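Local structure of glycine betaine, L-proline ABC transporter, glycine/betaine/L-proline-binding protein (ProX) (Borrelia burgdorferi, 3TMG) at residues Ser111-Leu116 with Asn145-Ser150; His185-Phe188 with Asp192-Phe195; Gln100-Pro105 with Ile138-Ala143; Ile55-Leu60 with Lys78-Lys83; Met242-Lys247 with Tyr253-Glu258. The protein binds glycine betaine and probably delivers it, and perhaps related amines such as carnitine, to a membrane ABC transporter as its substrate-binding protein. One frame throughout, in Å; residues are numbered along the deposited sequence.

Contact 1: Ser111-Leu116 with Asn145-Ser150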
# COMPACT_ATOMS: atom_id res chain seq x y z
N SER A 111 10.01 -23.76 0.70
CA SER A 111 10.53 -22.60 1.39
C SER A 111 11.03 -21.49 0.49
O SER A 111 11.23 -20.41 0.97
CB SER A 111 11.64 -23.01 2.34
OG SER A 111 11.07 -23.65 3.47
N SER A 112 11.23 -21.77 -0.80
CA SER A 112 11.86 -20.83 -1.70
C SER A 112 11.12 -20.65 -3.03
O SER A 112 10.42 -21.53 -3.48
CB SER A 112 13.28 -21.30 -2.01
OG SER A 112 13.94 -20.25 -2.66
N ILE A 113 11.28 -19.49 -3.66
CA ILE A 113 10.68 -19.23 -4.94
C ILE A 113 11.19 -20.25 -5.97
O ILE A 113 10.42 -20.73 -6.79
CB ILE A 113 10.98 -17.79 -5.45
CG1 ILE A 113 10.18 -16.75 -4.64
CG2 ILE A 113 10.63 -17.68 -6.94
CD1 ILE A 113 10.44 -15.30 -5.09
N SER A 114 12.47 -20.61 -5.92
CA SER A 114 12.97 -21.57 -6.90
C SER A 114 12.34 -22.98 -6.77
O SER A 114 12.27 -23.73 -7.76
CB SER A 114 14.49 -21.67 -6.83
OG SER A 114 14.86 -22.11 -5.54
N GLU A 115 11.85 -23.32 -5.58
CA GLU A 115 11.22 -24.66 -5.40
C GLU A 115 9.86 -24.75 -6.09
O GLU A 115 9.26 -25.82 -6.14
CB GLU A 115 11.10 -24.98 -3.93
CG GLU A 115 12.45 -25.09 -3.28
CD GLU A 115 12.33 -25.42 -1.82
OE1 GLU A 115 11.55 -24.76 -1.11
OE2 GLU A 115 13.02 -26.34 -1.37
N LEU A 116 9.38 -23.64 -6.62
CA LEU A 116 8.14 -23.65 -7.38
C LEU A 116 8.34 -24.35 -8.74
O LEU A 116 7.37 -24.80 -9.35
CB LEU A 116 7.64 -22.22 -7.61
CG LEU A 116 7.06 -21.52 -6.39
CD1 LEU A 116 6.89 -20.03 -6.66
CD2 LEU A 116 5.72 -22.15 -6.03
N ASN A 145 9.68 -14.06 -14.30
CA ASN A 145 10.61 -14.16 -15.43
C ASN A 145 12.02 -14.53 -15.00
O ASN A 145 12.64 -15.41 -15.58
CB ASN A 145 10.67 -12.84 -16.20
CG ASN A 145 9.37 -12.52 -16.88
OD1 ASN A 145 8.76 -13.39 -17.53
ND2 ASN A 145 8.95 -11.27 -16.79
N TYR A 146 12.52 -13.83 -14.01
CA TYR A 146 13.88 -14.00 -13.53
C TYR A 146 14.16 -15.43 -13.07
O TYR A 146 15.23 -16.01 -13.35
CB TYR A 146 14.10 -13.06 -12.32
CG TYR A 146 15.52 -13.12 -11.79
CD1 TYR A 146 16.53 -12.37 -12.39
CD2 TYR A 146 15.83 -13.95 -10.74
CE1 TYR A 146 17.86 -12.47 -11.93
CE2 TYR A 146 17.13 -14.05 -10.27
CZ TYR A 146 18.13 -13.31 -10.86
OH TYR A 146 19.42 -13.43 -10.37
N TYR A 147 13.22 -15.99 -12.32
CA TYR A 147 13.41 -17.30 -11.72
C TYR A 147 13.02 -18.42 -12.68
O TYR A 147 13.07 -19.59 -12.31
CB TYR A 147 12.64 -17.41 -10.40
CG TYR A 147 13.33 -16.64 -9.27
CD1 TYR A 147 14.57 -17.06 -8.78
CD2 TYR A 147 12.74 -15.52 -8.70
CE1 TYR A 147 15.22 -16.36 -7.75
CE2 TYR A 147 13.38 -14.82 -7.68
CZ TYR A 147 14.61 -15.26 -7.19
OH TYR A 147 15.25 -14.59 -6.14
N GLY A 148 12.64 -18.04 -13.91
CA GLY A 148 12.36 -19.01 -14.98
C GLY A 148 11.04 -19.75 -14.78
O GLY A 148 10.91 -20.91 -15.17
N LEU A 149 10.05 -19.06 -14.21
CA LEU A 149 8.78 -19.66 -13.82
C LEU A 149 7.61 -19.20 -14.69
O LEU A 149 6.51 -19.74 -14.61
CB LEU A 149 8.47 -19.29 -12.35
CG LEU A 149 9.45 -19.85 -11.29
CD1 LEU A 149 9.19 -19.23 -9.92
CD2 LEU A 149 9.37 -21.35 -11.20
N SER A 150 7.86 -18.22 -15.55
CA SER A 150 6.78 -17.53 -16.23
C SER A 150 6.02 -18.39 -17.25
O SER A 150 4.87 -18.10 -17.53
CB SER A 150 7.30 -16.28 -16.92
OG SER A 150 8.13 -16.70 -18.00
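I113 meets Y147 at about a right angle, its CG2 methyl lying near CD2 and CG of the phenol ring and its CB over one face. CG2 comes within 3.5 Å of Y147 CD2, while CD1 of the longer branch follows the ring outward to CE2. The isoleucine has CG2 anti to its backbone N (chi1 -72°), which sends that methyl across the gap. The same CG2 is 3.7 Å from L149 CD1, so it is wedged between a ring and a leucine methyl. G148, the single residue between Y147 and L149, has positive phi in a Schellman motif that ends helix 135-146 and turns the leucine back toward residues 111-116. In this lobe of the periplasmic-binding-protein fold, the helix end thus packs on a loop whose 114-116 part is a short 3-10 turn. L149 crosses L116 nearly perpendicularly, its CD1 lying 4.1 Å from L116 CD1 and its CD2 about 4.0 Å from L116 C. Beyond the apolar part of the ring, Y147 OH is hydrogen-bonded to D198 and to the backbone N of D200. On the loop side, E115 OE1 accepts from both S111 N (2.6 Å) and S112 N.

Contact 2: His185-Phe188 with Asp192-Phe195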
# COMPACT_ATOMS: atom_id res chain seq x y z
N HIS A 185 0.02 -6.31 6.66
CA HIS A 185 -1.30 -6.79 6.24
C HIS A 185 -1.83 -7.69 7.32
O HIS A 185 -1.07 -8.52 7.88
CB HIS A 185 -1.24 -7.51 4.87
CG HIS A 185 -2.57 -7.54 4.14
ND1 HIS A 185 -3.59 -8.31 4.56
CD2 HIS A 185 -3.05 -6.82 3.06
CE1 HIS A 185 -4.66 -8.16 3.73
NE2 HIS A 185 -4.34 -7.25 2.81
N TRP A 186 -3.12 -7.56 7.64
CA TRP A 186 -3.75 -8.47 8.64
C TRP A 186 -3.85 -9.93 8.16
O TRP A 186 -4.06 -10.85 8.97
CB TRP A 186 -5.14 -7.93 9.06
CG TRP A 186 -5.99 -7.64 7.85
CD1 TRP A 186 -6.21 -6.41 7.22
CD2 TRP A 186 -6.66 -8.63 6.99
NE1 TRP A 186 -6.95 -6.57 6.06
CE2 TRP A 186 -7.28 -7.88 5.90
CE3 TRP A 186 -6.82 -10.02 7.04
CZ2 TRP A 186 -8.04 -8.49 4.93
CZ3 TRP A 186 -7.55 -10.62 6.03
CH2 TRP A 186 -8.15 -9.87 5.00
N ALA A 187 -3.64 -10.18 6.86
CA ALA A 187 -3.69 -11.58 6.36
C ALA A 187 -2.69 -12.49 7.09
O ALA A 187 -2.98 -13.67 7.29
CB ALA A 187 -3.44 -11.64 4.85
N PHE A 188 -1.53 -11.93 7.48
CA PHE A 188 -0.53 -12.70 8.23
C PHE A 188 -0.95 -13.06 9.64
O PHE A 188 -0.46 -14.04 10.21
CB PHE A 188 0.83 -11.95 8.21
CG PHE A 188 1.50 -12.03 6.87
CD1 PHE A 188 2.24 -13.16 6.55
CD2 PHE A 188 1.33 -11.03 5.91
CE1 PHE A 188 2.81 -13.28 5.29
CE2 PHE A 188 1.90 -11.16 4.65
CZ PHE A 188 2.64 -12.29 4.35
N ASP A 192 -2.55 -18.61 8.41
CA ASP A 192 -1.24 -19.18 8.61
C ASP A 192 -0.60 -19.26 7.23
O ASP A 192 -0.79 -20.23 6.50
CB ASP A 192 -1.37 -20.55 9.29
CG ASP A 192 -0.05 -21.10 9.69
OD1 ASP A 192 0.98 -20.41 9.53
OD2 ASP A 192 -0.03 -22.24 10.18
N ILE A 193 0.17 -18.22 6.88
CA ILE A 193 0.76 -18.07 5.57
C ILE A 193 2.24 -17.67 5.72
O ILE A 193 2.63 -17.20 6.78
CB ILE A 193 0.01 -16.98 4.75
CG1 ILE A 193 -0.19 -15.68 5.57
CG2 ILE A 193 -1.32 -17.54 4.26
CD1 ILE A 193 -0.66 -14.48 4.73
N LYS A 194 3.02 -17.79 4.66
CA LYS A 194 4.46 -17.53 4.75
C LYS A 194 4.95 -16.93 3.44
O LYS A 194 4.43 -17.25 2.37
CB LYS A 194 5.26 -18.81 5.09
CG LYS A 194 5.09 -19.94 4.06
CD LYS A 194 5.80 -21.22 4.50
CE LYS A 194 5.63 -22.35 3.50
NZ LYS A 194 6.22 -23.60 4.06
N PHE A 195 5.97 -16.08 3.53
CA PHE A 195 6.73 -15.68 2.35
C PHE A 195 7.68 -16.77 1.96
O PHE A 195 8.23 -17.46 2.82
CB PHE A 195 7.57 -14.43 2.63
CG PHE A 195 6.80 -13.15 2.73
CD1 PHE A 195 6.20 -12.60 1.60
CD2 PHE A 195 6.73 -12.43 3.95
CE1 PHE A 195 5.54 -11.36 1.67
CE2 PHE A 195 6.05 -11.20 4.02
CZ PHE A 195 5.46 -10.67 2.89
O HOH W 1 1.06 -16.34 9.23
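F188 and I193 make the main apolar contact, crossing at about a right angle. I193 CD1 rests over the middle of the F188 ring, 3.7 Å from its centroid and 12° off the normal, a CH-pi contact, and I193 CG1 approaches F188 CD1 to 3.6 Å. The isoleucine places CG1 between its backbone N and carbonyl carbon (chi1 48°), which directs the ethyl branch at the short helix. The same CD1 reaches A187, 4.0 Å from its CB.

The aromatic contact is oblique: the F188 and F195 rings have centroids 4.9 Å apart and planes inclined by 32°, with F188 CZ lying above the rim of the F195 face at 3.6 Å from F195 CZ.

The polar contacts are a water bridge between the backbones and a side-chain capping bond. The water accepts from I193 N at 3.1 Å and can donate to F188 O. In the turn leading into the helix, H185 ND1 accepts from A187 N in its own ring plane, while H185 NE2 is held by E160.

Strand 193-195 runs antiparallel to strand 88-105, and L167 and I171 of helix 160-172 also touch I193. The arrangement is a short helix joined by a tight connection to a sheet strand in one lobe of a periplasmic-binding-protein fold.

Contact 3: Gln100-Pro105 with Ile138-Ala143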
# COMPACT_ATOMS: atom_id res chain seq x y z
N GLN A 100 7.37 -7.11 0.32
CA GLN A 100 6.46 -7.72 -0.65
C GLN A 100 7.11 -9.02 -1.10
O GLN A 100 8.33 -9.16 -1.04
CB GLN A 100 6.19 -6.77 -1.86
CG GLN A 100 7.49 -6.24 -2.50
CD GLN A 100 7.34 -5.65 -3.90
OE1 GLN A 100 6.23 -5.31 -4.35
NE2 GLN A 100 8.49 -5.46 -4.59
N GLY A 101 6.29 -10.00 -1.49
CA GLY A 101 6.88 -11.26 -1.94
C GLY A 101 5.82 -12.30 -2.29
O GLY A 101 4.62 -11.99 -2.32
N PHE A 102 6.30 -13.51 -2.59
CA PHE A 102 5.49 -14.62 -3.01
C PHE A 102 5.05 -15.29 -1.71
O PHE A 102 5.86 -15.57 -0.81
CB PHE A 102 6.38 -15.60 -3.79
CG PHE A 102 6.67 -15.21 -5.24
CD1 PHE A 102 6.97 -13.92 -5.62
CD2 PHE A 102 6.68 -16.21 -6.21
CE1 PHE A 102 7.28 -13.61 -6.95
CE2 PHE A 102 6.96 -15.91 -7.54
CZ PHE A 102 7.29 -14.61 -7.92
N VAL A 103 3.76 -15.57 -1.61
CA VAL A 103 3.16 -16.10 -0.40
C VAL A 103 2.35 -17.34 -0.69
O VAL A 103 1.60 -17.42 -1.68
CB VAL A 103 2.25 -15.02 0.25
CG1 VAL A 103 1.39 -15.61 1.36
CG2 VAL A 103 3.11 -13.87 0.79
N VAL A 104 2.54 -18.34 0.18
CA VAL A 104 1.75 -19.57 0.14
C VAL A 104 1.23 -19.84 1.56
O VAL A 104 1.82 -19.38 2.52
CB VAL A 104 2.60 -20.77 -0.34
CG1 VAL A 104 3.07 -20.55 -1.80
CG2 VAL A 104 3.77 -21.02 0.62
N PRO A 105 0.14 -20.64 1.70
CA PRO A 105 -0.26 -21.17 2.99
C PRO A 105 0.90 -21.94 3.58
O PRO A 105 1.66 -22.60 2.84
CB PRO A 105 -1.40 -22.14 2.63
CG PRO A 105 -1.98 -21.54 1.39
CD PRO A 105 -0.77 -21.08 0.62
N ILE A 138 3.78 -5.63 -11.03
CA ILE A 138 4.90 -5.47 -11.96
C ILE A 138 6.13 -6.28 -11.50
O ILE A 138 6.72 -7.08 -12.29
CB ILE A 138 5.27 -3.98 -12.12
CG1 ILE A 138 4.08 -3.20 -12.77
CG2 ILE A 138 6.57 -3.84 -12.95
CD1 ILE A 138 4.36 -1.72 -13.05
N VAL A 139 6.52 -6.11 -10.24
CA VAL A 139 7.77 -6.76 -9.77
C VAL A 139 7.57 -8.28 -9.67
O VAL A 139 8.47 -9.05 -9.94
CB VAL A 139 8.25 -6.18 -8.41
CG1 VAL A 139 9.53 -6.88 -8.00
CG2 VAL A 139 8.55 -4.67 -8.60
N THR A 140 6.37 -8.69 -9.30
CA THR A 140 6.05 -10.13 -9.31
C THR A 140 6.26 -10.76 -10.72
O THR A 140 6.84 -11.83 -10.85
CB THR A 140 4.60 -10.35 -8.88
OG1 THR A 140 4.46 -9.98 -7.50
CG2 THR A 140 4.23 -11.81 -9.05
N GLU A 141 5.76 -10.09 -11.74
CA GLU A 141 5.98 -10.58 -13.11
C GLU A 141 7.48 -10.60 -13.44
O GLU A 141 7.97 -11.54 -14.10
CB GLU A 141 5.22 -9.70 -14.11
CG GLU A 141 5.34 -10.17 -15.54
CD GLU A 141 4.85 -9.13 -16.51
OE1 GLU A 141 4.60 -7.98 -16.09
OE2 GLU A 141 4.69 -9.46 -17.70
N GLN A 142 8.22 -9.59 -12.98
CA GLN A 142 9.67 -9.59 -13.22
C GLN A 142 10.36 -10.76 -12.48
O GLN A 142 11.27 -11.40 -13.05
CB GLN A 142 10.27 -8.22 -12.82
CG GLN A 142 9.77 -7.09 -13.74
CD GLN A 142 10.15 -5.68 -13.27
OE1 GLN A 142 10.38 -5.44 -12.09
NE2 GLN A 142 10.19 -4.75 -14.21
N ALA A 143 9.92 -11.06 -11.25
CA ALA A 143 10.43 -12.23 -10.49
C ALA A 143 10.11 -13.59 -11.15
O ALA A 143 10.98 -14.49 -11.24
CB ALA A 143 9.89 -12.19 -9.05
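A143 and F102 join helix 135-146 to strand 88-105, a helix-on-sheet packing in one lobe of the periplasmic-binding-protein fold; the axes of strand segment 100-105 and helix segment 138-143 come to 9.4 Å at an angle of 67°.

The apolar contact is carried by the outer end of the phenylalanine ring. F102 CE1 lies 3.6 Å from A143 CB, and CZ is almost as near to that methyl, approaching it obliquely. One turn back on the helix, T140 CG2 lies 4.1 Å from F102 CE1, and T140 O is about as far from CZ. With CG beside its backbone N (chi1 -79°), the ring swings toward the helix; it also touches I113 and M127.

The polar ends are satisfied by neighbours. T140 OG1 is hydrogen-bonded to T136 O, one turn earlier in the helix. Q100 points its amide at the helix: OE1 is hydrogen-bonded to T136 OG1, and NE2 to M203 O, so the amide is fixed from both ends. T136 binds glycine betaine, which makes Q100 a second-shell partner of that threonine as well as a close neighbour of the ligand.

The same amide nitrogen also packs on V139: Q100 NE2 is 3.8 Å from V139 CG1.

Contact 4: Ile55-Leu60 with Lys78-Lys83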
# COMPACT_ATOMS: atom_id res chain seq x y z
N ILE A 55 -1.75 6.54 -12.84
CA ILE A 55 -2.41 7.86 -12.85
C ILE A 55 -2.06 8.68 -11.61
O ILE A 55 -1.85 9.91 -11.70
CB ILE A 55 -3.95 7.70 -13.01
CG1 ILE A 55 -4.24 7.34 -14.47
CG2 ILE A 55 -4.69 8.95 -12.58
CD1 ILE A 55 -3.68 8.32 -15.50
N MET A 56 -1.97 8.01 -10.46
CA MET A 56 -1.53 8.67 -9.25
C MET A 56 -0.18 9.36 -9.43
O MET A 56 -0.05 10.53 -9.11
CB MET A 56 -1.44 7.68 -8.08
CG MET A 56 -1.01 8.35 -6.76
SD MET A 56 -0.89 7.09 -5.45
CE MET A 56 0.58 6.16 -5.99
N TYR A 57 0.82 8.63 -9.94
CA TYR A 57 2.13 9.20 -10.22
C TYR A 57 2.10 10.30 -11.31
O TYR A 57 2.70 11.38 -11.16
CB TYR A 57 3.14 8.10 -10.61
CG TYR A 57 3.75 7.43 -9.43
CD1 TYR A 57 4.83 8.02 -8.75
CD2 TYR A 57 3.26 6.21 -8.96
CE1 TYR A 57 5.40 7.40 -7.66
CE2 TYR A 57 3.83 5.59 -7.85
CZ TYR A 57 4.89 6.21 -7.20
OH TYR A 57 5.47 5.61 -6.11
N GLN A 58 1.35 10.06 -12.38
CA GLN A 58 1.16 11.09 -13.44
C GLN A 58 0.63 12.42 -12.89
O GLN A 58 1.14 13.53 -13.19
CB GLN A 58 0.14 10.58 -14.47
CG GLN A 58 0.64 9.50 -15.41
CD GLN A 58 -0.01 9.59 -16.79
OE1 GLN A 58 -1.12 10.12 -16.96
NE2 GLN A 58 0.71 9.10 -17.81
N TYR A 59 -0.42 12.32 -12.08
CA TYR A 59 -1.11 13.49 -11.55
C TYR A 59 -0.31 14.29 -10.55
O TYR A 59 -0.38 15.51 -10.51
CB TYR A 59 -2.40 13.07 -10.89
CG TYR A 59 -3.51 12.97 -11.87
CD1 TYR A 59 -3.27 13.09 -13.24
CD2 TYR A 59 -4.81 12.76 -11.43
CE1 TYR A 59 -4.31 13.02 -14.14
CE2 TYR A 59 -5.85 12.70 -12.34
CZ TYR A 59 -5.59 12.82 -13.67
OH TYR A 59 -6.62 12.74 -14.53
N LEU A 60 0.46 13.56 -9.76
CA LEU A 60 1.42 14.13 -8.86
C LEU A 60 2.41 14.98 -9.65
O LEU A 60 2.67 16.14 -9.28
CB LEU A 60 2.12 13.02 -8.10
CG LEU A 60 3.22 13.44 -7.11
CD1 LEU A 60 2.63 14.24 -5.95
CD2 LEU A 60 3.98 12.21 -6.62
N LYS A 78 9.40 1.29 -8.58
CA LYS A 78 10.55 1.74 -9.37
C LYS A 78 10.14 2.20 -10.76
O LYS A 78 10.52 3.27 -11.19
CB LYS A 78 11.61 0.62 -9.47
N PHE A 79 9.31 1.39 -11.42
CA PHE A 79 8.91 1.64 -12.81
C PHE A 79 8.33 3.05 -12.94
O PHE A 79 8.69 3.77 -13.89
CB PHE A 79 7.95 0.53 -13.28
CG PHE A 79 7.34 0.77 -14.64
CD1 PHE A 79 8.03 0.41 -15.80
CD2 PHE A 79 6.06 1.32 -14.75
CE1 PHE A 79 7.47 0.63 -17.07
CE2 PHE A 79 5.48 1.53 -15.99
CZ PHE A 79 6.19 1.19 -17.16
N TYR A 80 7.49 3.47 -11.99
CA TYR A 80 6.90 4.83 -12.04
C TYR A 80 7.78 5.95 -11.50
O TYR A 80 7.83 7.05 -12.05
CB TYR A 80 5.56 4.84 -11.28
CG TYR A 80 4.57 3.83 -11.81
CD1 TYR A 80 3.95 4.00 -13.07
CD2 TYR A 80 4.30 2.67 -11.08
CE1 TYR A 80 3.06 3.04 -13.54
CE2 TYR A 80 3.40 1.71 -11.55
CZ TYR A 80 2.76 1.93 -12.76
OH TYR A 80 1.86 0.97 -13.22
N TYR A 81 8.45 5.67 -10.39
CA TYR A 81 9.17 6.69 -9.62
C TYR A 81 10.41 7.19 -10.37
O TYR A 81 10.66 8.40 -10.46
CB TYR A 81 9.55 6.05 -8.28
CG TYR A 81 10.25 6.94 -7.30
CD1 TYR A 81 11.60 7.29 -7.49
CD2 TYR A 81 9.59 7.42 -6.16
CE1 TYR A 81 12.26 8.13 -6.61
CE2 TYR A 81 10.26 8.25 -5.26
CZ TYR A 81 11.58 8.59 -5.49
OH TYR A 81 12.29 9.41 -4.62
N GLU A 82 11.21 6.27 -10.89
CA GLU A 82 12.41 6.61 -11.66
C GLU A 82 12.10 7.50 -12.84
O GLU A 82 12.89 8.38 -13.17
CB GLU A 82 13.09 5.35 -12.16
CG GLU A 82 13.80 4.57 -11.07
CD GLU A 82 15.14 5.18 -10.74
OE1 GLU A 82 15.21 6.43 -10.65
OE2 GLU A 82 16.12 4.41 -10.60
N LYS A 83 10.96 7.26 -13.47
CA LYS A 83 10.56 8.02 -14.65
C LYS A 83 10.18 9.46 -14.33
O LYS A 83 10.29 10.31 -15.19
CB LYS A 83 9.41 7.31 -15.37
CG LYS A 83 9.90 6.19 -16.28
CD LYS A 83 8.77 5.27 -16.72
CE LYS A 83 9.31 3.88 -17.08
NZ LYS A 83 10.19 3.26 -16.03
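Y80 meets Y57 by its CB, which sits over one face of the Y57 ring, and the two helices, 53-61 and 78-84, come together at these tyrosines. Before it in the second segment, F79 lies against one face of the Y80 ring, its CD2 about over the centre, and so backs that ring from its own helix.

At Y80, CB is 3.5 Å from Y57 CD2 and 3.8 Å from the centroid of the Y57 ring, 21° off the normal, a CH-pi contact displaced toward the rim. Beyond CB the Y80 ring leads away: the two planes are only 10° apart, but the centroids are 5.7 Å apart, so the rings barely overlap. The hydroxyls have different partners, Y80 OH bonded to G133 O and Y57 OH to D77 and S71.

Y81 completes the contact more loosely, its CA 4.3 Å from Y57 CE1 and its CB 4.4 Å from the same atom; its OH is bonded to D90, and its ring meets F88 edge-to-face. Further on, K83 reaches back one turn and donates from NZ to F79 O at 2.7 Å, on a lone pair of the carbonyl.

The buried pair thus packs two helices beside strands 67-73 and 207-214, in the alpha/beta architecture of a periplasmic-binding-protein lobe, with the Y80 side chain about 8 Å from the bound glycine betaine.

Contact 5: Met242-Lys247 with Tyr253-Glu258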
# COMPACT_ATOMS: atom_id res chain seq x y z
N MET A 242 -6.73 -1.31 9.30
CA MET A 242 -6.90 -2.10 8.05
C MET A 242 -7.85 -3.29 8.34
O MET A 242 -8.79 -3.57 7.57
CB MET A 242 -5.54 -2.61 7.55
CG MET A 242 -4.56 -1.54 7.04
SD MET A 242 -3.02 -2.39 6.56
CE MET A 242 -3.71 -3.72 5.52
N ASP A 243 -7.62 -3.95 9.49
CA ASP A 243 -8.43 -5.12 9.88
C ASP A 243 -9.92 -4.74 10.08
O ASP A 243 -10.85 -5.41 9.56
CB ASP A 243 -7.84 -5.77 11.14
CG ASP A 243 -8.62 -7.00 11.55
OD1 ASP A 243 -8.59 -8.01 10.81
OD2 ASP A 243 -9.28 -6.94 12.59
N LYS A 244 -10.14 -3.64 10.79
CA LYS A 244 -11.50 -3.14 11.10
C LYS A 244 -12.23 -2.78 9.80
O LYS A 244 -13.42 -3.13 9.66
CB LYS A 244 -11.42 -1.94 12.06
CG LYS A 244 -12.75 -1.27 12.46
CD LYS A 244 -12.51 -0.26 13.60
CE LYS A 244 -13.67 0.72 13.85
NZ LYS A 244 -14.95 0.04 14.15
N ASN A 245 -11.55 -2.06 8.90
CA ASN A 245 -12.09 -1.70 7.57
C ASN A 245 -12.47 -2.92 6.74
O ASN A 245 -13.55 -2.94 6.14
CB ASN A 245 -11.11 -0.83 6.75
CG ASN A 245 -11.06 0.60 7.23
OD1 ASN A 245 -11.92 1.01 7.98
ND2 ASN A 245 -10.03 1.36 6.82
N ASP A 246 -11.61 -3.95 6.76
CA ASP A 246 -11.94 -5.22 6.11
C ASP A 246 -13.23 -5.84 6.70
O ASP A 246 -14.09 -6.38 5.97
CB ASP A 246 -10.78 -6.23 6.19
CG ASP A 246 -11.19 -7.60 5.65
OD1 ASP A 246 -11.17 -7.72 4.42
OD2 ASP A 246 -11.54 -8.53 6.42
N LYS A 247 -13.38 -5.78 8.01
CA LYS A 247 -14.56 -6.38 8.65
C LYS A 247 -15.79 -5.49 8.54
O LYS A 247 -16.90 -5.95 8.80
CB LYS A 247 -14.28 -6.66 10.14
CG LYS A 247 -13.16 -7.66 10.36
CD LYS A 247 -12.82 -7.81 11.85
CE LYS A 247 -11.95 -9.04 12.04
NZ LYS A 247 -11.14 -8.92 13.30
N TYR A 253 -14.27 5.84 5.75
CA TYR A 253 -14.24 7.25 6.20
C TYR A 253 -14.70 7.40 7.67
O TYR A 253 -14.07 8.09 8.47
CB TYR A 253 -15.10 8.11 5.28
CG TYR A 253 -15.22 9.52 5.81
CD1 TYR A 253 -14.18 10.44 5.61
CD2 TYR A 253 -16.36 9.93 6.52
CE1 TYR A 253 -14.25 11.73 6.12
CE2 TYR A 253 -16.47 11.23 6.99
CZ TYR A 253 -15.40 12.13 6.78
OH TYR A 253 -15.50 13.44 7.26
N ARG A 254 -15.84 6.81 8.00
CA ARG A 254 -16.32 6.80 9.38
C ARG A 254 -15.24 6.24 10.34
O ARG A 254 -15.03 6.79 11.42
CB ARG A 254 -17.61 5.98 9.51
CG ARG A 254 -18.22 6.01 10.91
CD ARG A 254 -19.10 4.76 11.14
NE ARG A 254 -18.28 3.52 11.21
CZ ARG A 254 -18.79 2.29 11.19
NH1 ARG A 254 -20.11 2.11 11.02
NH2 ARG A 254 -18.00 1.25 11.28
N ASN A 255 -14.59 5.14 9.94
CA ASN A 255 -13.54 4.55 10.79
C ASN A 255 -12.30 5.43 10.90
O ASN A 255 -11.66 5.46 11.97
CB ASN A 255 -13.15 3.15 10.30
CG ASN A 255 -14.28 2.16 10.50
OD1 ASN A 255 -15.24 2.44 11.24
ND2 ASN A 255 -14.23 1.04 9.79
N ALA A 256 -12.02 6.21 9.86
CA ALA A 256 -10.96 7.25 9.96
C ALA A 256 -11.35 8.37 10.93
O ALA A 256 -10.49 8.88 11.68
CB ALA A 256 -10.63 7.82 8.56
N VAL A 257 -12.61 8.81 10.89
CA VAL A 257 -13.07 9.80 11.85
C VAL A 257 -12.83 9.27 13.29
O VAL A 257 -12.25 9.98 14.12
CB VAL A 257 -14.55 10.17 11.62
CG1 VAL A 257 -15.08 11.03 12.78
CG2 VAL A 257 -14.69 10.90 10.30
N GLU A 258 -13.28 8.04 13.57
CA GLU A 258 -13.04 7.39 14.88
C GLU A 258 -11.53 7.29 15.21
O GLU A 258 -11.13 7.60 16.34
CB GLU A 258 -13.67 5.99 14.97
CG GLU A 258 -15.17 5.97 14.75
CD GLU A 258 -15.76 4.55 14.83
OE1 GLU A 258 -15.24 3.76 15.66
OE2 GLU A 258 -16.71 4.25 14.08
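N255 ND2 donates to N245 OD1 at 2.9 Å, the one hydrogen bond between helices 235-247 and 252-262 here. It is nearly straight, with an N-H...acceptor angle of 165°, and the two amide planes are within 9° of each other, the side chains sliding past one another in opposite directions. The oxygen lies in the plane of the donor amide, and ND2 also makes a weak bond to E248.

The other end of N255 is occupied too. OD1 accepts from R254 NH2 at 3.0 Å and from R254 NE at 3.2 Å, so the arginine grips one oxygen side-on with two nitrogens. OD1 lies in the guanidinium plane, although NE reaches it from above the carbonyl plane. The amide is thus held at both ends, which would fix its flip.

K244 passes beside this group with CG anti to its backbone N, its CE 3.5 Å from N255 OD1. Its NZ is 4.0 Å from E258 OE1, beyond a salt bridge, and 4.4 Å from R254 NH2, but E248 forms salt bridges to both K244 and R254, a carboxylate that would offset the two positive charges.

The roughly antiparallel helices, their segment axes at 145°, are therefore joined by a buried amide-amide hydrogen bond that is neutral and should not itself depend on ionisation, while charge pairing is confined to the rim.

In the fold
Contacts 1, 3 and 4 are buried and largely apolar, whereas contacts 2 and 5 are only partly covered; contact 2 is still mainly apolar and aromatic, with a water between the backbones, and contact 5 relies on amides and charges. Contacts 1 and 3 share helix 135-146 and meet where I113 and L116 pack on F102, giving a continuous hydrophobic core. Contact 2 reaches the same sheet as contact 3, since strand 193-195 pairs with strand 88-105, and V103 packs on F195. Contacts 3 and 4 touch through I138, which lies against Y80 and F79. Contact 5, opposite contacts 1, 3 and 4 across the chain's centre, meets contact 2 through W186.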